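Local coordinates for protein esterase (Capnocytophaga ochracea, PDB 4W9R) that is of unknown function but belongs to the putative esterase family of the alpha/beta-hydrolase clan and may therefore act on ester bonds, at residues 210-215 / 221-226; 175-180 / 184-189; 206-211 / 229-234. All coordinates share one frame; numbering follows the deposited sequence.

Contact 1 (210-215 / 221-226); sequences VDFKGS and KLQGIA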
# COMPACT_ATOMS: atom_id res chain seq x y z
N VAL B 210 -14.32 -2.47 6.90
CA VAL B 210 -13.91 -3.48 5.94
C VAL B 210 -13.32 -4.69 6.65
O VAL B 210 -12.32 -4.59 7.35
CB VAL B 210 -12.88 -2.93 4.93
CG1 VAL B 210 -12.48 -4.02 3.95
CG2 VAL B 210 -13.46 -1.74 4.20
N ASP B 211 -13.97 -5.84 6.47
CA ASP B 211 -13.48 -7.08 7.05
C ASP B 211 -12.68 -7.86 6.01
O ASP B 211 -13.22 -8.32 5.01
CB ASP B 211 -14.66 -7.93 7.56
CG ASP B 211 -14.22 -9.28 8.09
OD1 ASP B 211 -13.05 -9.42 8.49
OD2 ASP B 211 -15.06 -10.21 8.12
N PHE B 212 -11.38 -8.01 6.26
CA PHE B 212 -10.54 -8.76 5.34
C PHE B 212 -10.50 -10.21 5.80
O PHE B 212 -9.88 -10.53 6.81
CB PHE B 212 -9.12 -8.19 5.28
CG PHE B 212 -9.04 -6.80 4.71
CD1 PHE B 212 -9.19 -5.69 5.53
CD2 PHE B 212 -8.81 -6.60 3.36
CE1 PHE B 212 -9.10 -4.41 5.00
CE2 PHE B 212 -8.73 -5.33 2.83
CZ PHE B 212 -8.87 -4.23 3.65
N LYS B 213 -11.13 -11.08 5.03
CA LYS B 213 -11.25 -12.47 5.43
C LYS B 213 -10.32 -13.33 4.58
O LYS B 213 -10.29 -13.21 3.35
CB LYS B 213 -12.69 -12.95 5.30
CG LYS B 213 -12.98 -14.27 6.01
CD LYS B 213 -14.47 -14.57 6.05
CE LYS B 213 -15.22 -13.49 6.82
NZ LYS B 213 -16.68 -13.76 6.88
N GLY B 214 -9.55 -14.19 5.24
CA GLY B 214 -8.56 -15.00 4.56
C GLY B 214 -7.32 -14.19 4.25
O GLY B 214 -6.49 -14.59 3.43
N SER B 215 -7.18 -13.05 4.92
CA SER B 215 -6.04 -12.17 4.71
C SER B 215 -5.18 -12.05 5.96
O SER B 215 -5.70 -12.00 7.08
CB SER B 215 -6.51 -10.78 4.28
OG SER B 215 -5.42 -9.89 4.16
N LYS B 221 -3.63 -4.31 6.69
CA LYS B 221 -3.42 -2.94 7.16
C LYS B 221 -2.95 -2.03 6.03
O LYS B 221 -3.37 -0.88 5.94
CB LYS B 221 -2.42 -2.91 8.31
CG LYS B 221 -2.95 -3.53 9.60
CD LYS B 221 -2.09 -3.16 10.80
CE LYS B 221 -0.75 -3.87 10.76
NZ LYS B 221 0.05 -3.58 11.98
N LEU B 222 -2.09 -2.55 5.16
CA LEU B 222 -1.63 -1.80 4.00
C LEU B 222 -2.79 -1.46 3.09
O LEU B 222 -2.92 -0.32 2.63
CB LEU B 222 -0.57 -2.58 3.22
CG LEU B 222 0.80 -2.75 3.87
CD1 LEU B 222 1.74 -3.48 2.91
CD2 LEU B 222 1.40 -1.41 4.28
N GLN B 223 -3.64 -2.45 2.83
CA GLN B 223 -4.80 -2.25 1.98
C GLN B 223 -5.80 -1.31 2.64
O GLN B 223 -6.55 -0.61 1.96
CB GLN B 223 -5.46 -3.59 1.65
CG GLN B 223 -4.55 -4.55 0.90
CD GLN B 223 -5.21 -5.88 0.61
OE1 GLN B 223 -6.23 -5.95 -0.07
NE2 GLN B 223 -4.63 -6.95 1.14
N GLY B 224 -5.81 -1.31 3.97
CA GLY B 224 -6.68 -0.43 4.73
C GLY B 224 -6.34 1.03 4.52
O GLY B 224 -7.23 1.86 4.34
N ILE B 225 -5.05 1.33 4.54
CA ILE B 225 -4.57 2.69 4.30
C ILE B 225 -4.94 3.15 2.89
O ILE B 225 -5.42 4.27 2.70
CB ILE B 225 -3.05 2.80 4.48
CG1 ILE B 225 -2.65 2.37 5.89
CG2 ILE B 225 -2.57 4.22 4.20
CD1 ILE B 225 -1.16 2.36 6.12
N ALA B 226 -4.72 2.27 1.92
CA ALA B 226 -5.01 2.58 0.52
C ALA B 226 -6.49 2.90 0.32
O ALA B 226 -6.84 3.88 -0.34
CB ALA B 226 -4.59 1.43 -0.37
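Q223, the first residue of 221-226 to reach segment 210-215, lays the start of its side chain against the F212 ring. Its CB is 3.9 Å from F212 CE2, while the amide, further along, brings OE1 to the same 3.9 Å from CE2. The amide and ring planes are 66° apart, so the two flat groups do not stack; OE1 reaches the ring obliquely. With Q223 CG anti to the carbonyl carbon (chi1 -61°), the extended chain carries the amide past the phenylalanine, while NE2 still turns back to bond A219 O of its own helix. The other end of the amide, OE1, accepts a hydrogen bond from Q227 NE2 of the second subunit. S215 OG is only a neighbour here, 4.3 Å from Q223 NE2, too far to bond. One residue on, G224 has no side chain and offers its backbone, with its N 4.2 Å from F212 CZ. On the strand's own side, V210 CG1 sits 3.5 Å above the plane of the F212 ring, displaced toward the rim, and A220 and Q227 of the same chain add to the helical surroundings of that ring. Further along the helix, I225 and A226 pack on M53 of helix 43-59, while A226 also meets L222 of the second subunit. An edge strand followed, after a corner at G214, by a helix that returns over the sheet, beside helix 43-59, is consistent with the last strand and last helix of an alpha/beta-hydrolase fold.

Contact 2 (175-180 / 184-189); sequences MATADV and VVYDKA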
# COMPACT_ATOMS: atom_id res chain seq x y z
N MSE B 175 -12.60 1.46 9.73
CA MSE B 175 -12.05 0.39 10.54
C MSE B 175 -11.84 -0.88 9.71
O MSE B 175 -12.72 -1.27 8.94
CB MSE B 175 -12.96 0.09 11.73
CG MSE B 175 -12.57 -1.17 12.49
SE MSE B 175 -13.73 -1.50 14.03
CE MSE B 175 -13.11 -3.28 14.50
N ALA B 176 -10.68 -1.50 9.86
CA ALA B 176 -10.37 -2.72 9.14
C ALA B 176 -9.82 -3.79 10.07
O ALA B 176 -9.12 -3.48 11.04
CB ALA B 176 -9.38 -2.44 8.01
N THR B 177 -10.14 -5.05 9.79
CA THR B 177 -9.61 -6.16 10.56
C THR B 177 -9.37 -7.38 9.66
O THR B 177 -9.93 -7.47 8.56
CB THR B 177 -10.56 -6.55 11.71
OG1 THR B 177 -9.98 -7.63 12.46
CG2 THR B 177 -11.92 -6.97 11.18
N ALA B 178 -8.53 -8.30 10.13
CA ALA B 178 -8.19 -9.50 9.38
C ALA B 178 -8.19 -10.70 10.32
O ALA B 178 -7.78 -10.57 11.47
CB ALA B 178 -6.85 -9.35 8.69
N ASP B 179 -8.67 -11.84 9.85
CA ASP B 179 -8.81 -13.01 10.72
C ASP B 179 -7.65 -14.01 10.74
O ASP B 179 -7.63 -14.89 11.60
CB ASP B 179 -10.09 -13.76 10.35
CG ASP B 179 -10.04 -14.35 8.95
OD1 ASP B 179 -9.38 -13.76 8.08
OD2 ASP B 179 -10.66 -15.41 8.73
N VAL B 180 -6.67 -13.88 9.85
CA VAL B 180 -5.67 -14.95 9.75
C VAL B 180 -4.62 -14.84 10.84
O VAL B 180 -3.86 -13.87 10.91
CB VAL B 180 -4.98 -14.96 8.38
CG1 VAL B 180 -3.84 -15.96 8.37
CG2 VAL B 180 -5.98 -15.30 7.29
N VAL B 184 -8.32 -14.43 18.19
CA VAL B 184 -8.73 -13.81 19.44
C VAL B 184 -9.02 -12.32 19.24
O VAL B 184 -10.08 -11.83 19.61
CB VAL B 184 -7.67 -13.98 20.54
CG1 VAL B 184 -7.99 -13.09 21.73
CG2 VAL B 184 -7.59 -15.44 20.96
N VAL B 185 -8.06 -11.62 18.64
CA VAL B 185 -8.19 -10.20 18.35
C VAL B 185 -9.31 -9.93 17.34
O VAL B 185 -10.10 -9.00 17.50
CB VAL B 185 -6.87 -9.62 17.80
CG1 VAL B 185 -7.05 -8.17 17.36
CG2 VAL B 185 -5.77 -9.73 18.85
N TYR B 186 -9.36 -10.76 16.30
CA TYR B 186 -10.34 -10.61 15.24
C TYR B 186 -11.78 -10.69 15.75
O TYR B 186 -12.63 -9.88 15.38
CB TYR B 186 -10.11 -11.67 14.16
CG TYR B 186 -11.17 -11.71 13.09
CD1 TYR B 186 -11.18 -10.78 12.06
CD2 TYR B 186 -12.16 -12.69 13.09
CE1 TYR B 186 -12.14 -10.82 11.07
CE2 TYR B 186 -13.13 -12.74 12.11
CZ TYR B 186 -13.11 -11.80 11.10
OH TYR B 186 -14.08 -11.84 10.11
N ASP B 187 -12.04 -11.67 16.62
CA ASP B 187 -13.38 -11.85 17.16
C ASP B 187 -13.82 -10.66 17.99
O ASP B 187 -14.96 -10.20 17.88
CB ASP B 187 -13.45 -13.13 18.00
CG ASP B 187 -13.42 -14.39 17.16
OD1 ASP B 187 -13.82 -14.32 15.98
OD2 ASP B 187 -12.99 -15.44 17.68
N LYS B 188 -12.91 -10.14 18.82
CA LYS B 188 -13.21 -8.98 19.65
C LYS B 188 -13.50 -7.76 18.78
O LYS B 188 -14.34 -6.93 19.13
CB LYS B 188 -12.06 -8.70 20.61
CG LYS B 188 -11.88 -9.76 21.69
CD LYS B 188 -10.94 -9.30 22.79
CE LYS B 188 -9.55 -9.01 22.26
NZ LYS B 188 -8.63 -8.57 23.35
N ALA B 189 -12.81 -7.66 17.65
CA ALA B 189 -13.00 -6.56 16.72
C ALA B 189 -14.41 -6.58 16.13
O ALA B 189 -15.07 -5.55 16.04
CB ALA B 189 -11.96 -6.60 15.62
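The CH-pi contact of D179 with Y186 is the centre of the interface: D179 CB stands 3.4 Å from the centroid of the Y186 ring, only 2° off its normal. D179 CG lies between the backbone N and the carbonyl carbon (chi1 65°), which turns the carboxylate off the ring and lets OD1 accept a hydrogen bond from G214 N. At the edge of the same ring, near its plane, T177 OG1 is 3.4 Å from Y186 CD1, and T177 CG2 touches CE1. The N-to-C directions of segments 175-180 and 184-189 make 139°, nearer antiparallel than parallel, with a closest axis approach of 7.5 Å, the packing expected of a beta-alpha-beta crossover in which helix 183-196 links the neighbouring parallel strands 171-180 and 205-213. The apolar side-chain contact comes one helical turn later, where the extended selenomethionine M175 ends with CE 3.7 Å from A189 CB and 3.4 Å from A189 O. A189 CB also approaches T177 OG1, at 3.9 Å. Polar anchoring comes from elsewhere in the crossover: Y186 OH is hydrogen-bonded to D211 OD2 of the next strand, which pins the far end of the ring, and A178 O takes a hydrogen bond from N182 ND2.

Contact 3 (206-211 / 229-234); sequences EYHFVD and LDMCFD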
# COMPACT_ATOMS: atom_id res chain seq x y z
N GLU B 206 -19.43 9.64 7.69
CA GLU B 206 -19.20 8.63 6.67
C GLU B 206 -18.49 7.44 7.31
O GLU B 206 -17.32 7.54 7.70
CB GLU B 206 -18.39 9.20 5.51
CG GLU B 206 -18.17 8.24 4.36
CD GLU B 206 -17.45 8.89 3.19
OE1 GLU B 206 -17.36 10.13 3.17
OE2 GLU B 206 -16.98 8.15 2.29
N TYR B 207 -19.19 6.32 7.41
CA TYR B 207 -18.70 5.15 8.14
C TYR B 207 -18.30 4.02 7.21
O TYR B 207 -19.07 3.62 6.33
CB TYR B 207 -19.77 4.67 9.13
CG TYR B 207 -19.38 3.46 9.94
CD1 TYR B 207 -19.57 2.17 9.45
CD2 TYR B 207 -18.84 3.59 11.22
CE1 TYR B 207 -19.21 1.06 10.19
CE2 TYR B 207 -18.49 2.49 11.97
CZ TYR B 207 -18.68 1.22 11.45
OH TYR B 207 -18.34 0.12 12.19
N HIS B 208 -17.10 3.48 7.42
CA HIS B 208 -16.63 2.35 6.64
C HIS B 208 -15.98 1.28 7.51
O HIS B 208 -15.03 1.56 8.24
CB HIS B 208 -15.63 2.80 5.57
CG HIS B 208 -16.24 3.68 4.52
ND1 HIS B 208 -17.04 3.20 3.51
CD2 HIS B 208 -16.15 5.02 4.31
CE1 HIS B 208 -17.43 4.19 2.73
NE2 HIS B 208 -16.90 5.31 3.20
N PHE B 209 -16.51 0.07 7.45
CA PHE B 209 -15.88 -1.07 8.10
C PHE B 209 -15.59 -2.18 7.10
O PHE B 209 -16.51 -2.76 6.52
CB PHE B 209 -16.75 -1.61 9.24
CG PHE B 209 -16.30 -2.95 9.75
CD1 PHE B 209 -15.09 -3.09 10.40
CD2 PHE B 209 -17.09 -4.08 9.57
CE1 PHE B 209 -14.67 -4.32 10.87
CE2 PHE B 209 -16.68 -5.32 10.04
CZ PHE B 209 -15.46 -5.44 10.69
N VAL B 210 -14.32 -2.47 6.90
CA VAL B 210 -13.91 -3.48 5.94
C VAL B 210 -13.32 -4.69 6.65
O VAL B 210 -12.32 -4.59 7.35
CB VAL B 210 -12.88 -2.93 4.93
CG1 VAL B 210 -12.48 -4.02 3.95
CG2 VAL B 210 -13.46 -1.74 4.20
N ASP B 211 -13.97 -5.84 6.47
CA ASP B 211 -13.48 -7.08 7.05
C ASP B 211 -12.68 -7.86 6.01
O ASP B 211 -13.22 -8.32 5.01
CB ASP B 211 -14.66 -7.93 7.56
CG ASP B 211 -14.22 -9.28 8.09
OD1 ASP B 211 -13.05 -9.42 8.49
OD2 ASP B 211 -15.06 -10.21 8.12
N LEU B 229 -7.64 6.32 2.45
CA LEU B 229 -7.22 7.54 1.77
C LEU B 229 -8.01 7.76 0.49
O LEU B 229 -8.35 8.89 0.14
CB LEU B 229 -5.73 7.49 1.46
CG LEU B 229 -4.77 7.49 2.65
CD1 LEU B 229 -3.34 7.31 2.17
CD2 LEU B 229 -4.92 8.78 3.45
N ASP B 230 -8.30 6.67 -0.21
CA ASP B 230 -9.02 6.74 -1.48
C ASP B 230 -10.43 7.31 -1.30
O ASP B 230 -10.85 8.20 -2.03
CB ASP B 230 -9.11 5.35 -2.12
CG ASP B 230 -9.84 5.37 -3.45
OD1 ASP B 230 -9.50 6.22 -4.30
OD2 ASP B 230 -10.75 4.54 -3.64
N MSE B 231 -11.14 6.79 -0.30
CA MSE B 231 -12.54 7.16 -0.09
C MSE B 231 -12.71 8.51 0.60
O MSE B 231 -13.62 9.27 0.27
CB MSE B 231 -13.25 6.08 0.72
CG MSE B 231 -13.42 4.77 -0.03
SE MSE B 231 -14.21 3.38 1.08
CE MSE B 231 -12.84 3.33 2.45
N CYS B 232 -11.82 8.80 1.54
CA CYS B 232 -11.91 10.04 2.31
C CYS B 232 -11.68 11.26 1.42
O CYS B 232 -12.39 12.26 1.53
CB CYS B 232 -10.90 10.02 3.46
SG CYS B 232 -10.93 11.49 4.50
N PHE B 233 -10.68 11.17 0.55
CA PHE B 233 -10.31 12.28 -0.32
C PHE B 233 -10.97 12.20 -1.70
O PHE B 233 -10.66 12.99 -2.59
CB PHE B 233 -8.79 12.33 -0.48
CG PHE B 233 -8.07 12.77 0.76
CD1 PHE B 233 -7.61 11.84 1.68
CD2 PHE B 233 -7.88 14.12 1.02
CE1 PHE B 233 -6.95 12.25 2.83
CE2 PHE B 233 -7.22 14.53 2.17
CZ PHE B 233 -6.76 13.59 3.07
N ASP B 234 -11.87 11.23 -1.87
CA ASP B 234 -12.49 10.93 -3.16
C ASP B 234 -13.08 12.14 -3.89
O ASP B 234 -13.06 12.20 -5.12
CB ASP B 234 -13.57 9.87 -2.98
CG ASP B 234 -14.17 9.41 -4.29
OD1 ASP B 234 -13.51 8.62 -5.00
OD2 ASP B 234 -15.29 9.85 -4.62
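M231, a selenomethionine, covers one face of the H208 ring: its SE lies 3.7 Å from the ring centroid and 11° off the normal, a chalcogen-aromatic contact of the Met-aromatic kind. The chain bends at its last torsion (chi3 -60°), folding the methyl back over the same face, where CE makes a CH-pi contact 4.2 Å from the centroid of the H208 ring. In the plane of that ring, H208 NE2 donates a nearly straight hydrogen bond (3.0 Å, 168°) to E206 OE2, which accepts it on its anti lone pair, away from the other oxygen. This His-carboxylate pair joins residues two apart on the helix-facing side of edge strand 205-213, and M231 meets it from the last turn of helix 217-232, the helix that follows this strand in the alpha/beta sandwich. A leucine in place of H208 would probably leave E206 OE2 without its donor and cost the selenium its aromatic face. E206 OE2 also comes within 4.1 Å of M231 O, a proximity without a bond. In the next shell, R170 makes a salt bridge with E206 OE1, so the two carboxylate oxygens have different partners and the group is fixed between them. F172 meets the imidazole ring of H208, while Y174 touches both H208 and M231 from the adjoining strand 171-180.

In the fold
Contacts 1 and 3 join the same two elements, strand 205-213 and helix 217-232, at successive levels about 12 Å apart between centres, whereas contact 2 packs helix 183-196 on the opposite face of the sheet. Contact 2 is buried and held by a CH-pi contact and van der Waals packing around a tyrosine; contact 1 is partly buried, with its glutamine turned to the dimer partner; contact 3 is a surface contact in which an imidazole meets selenium on its face and a carboxylate at its edge. The neighbouring strands tie them together: F212 N lies 2.8 Å from T177 O, linking contacts 1 and 2, and M175 N lies 2.9 Å from H208 O, linking contacts 2 and 3, both probable hydrogen bonds.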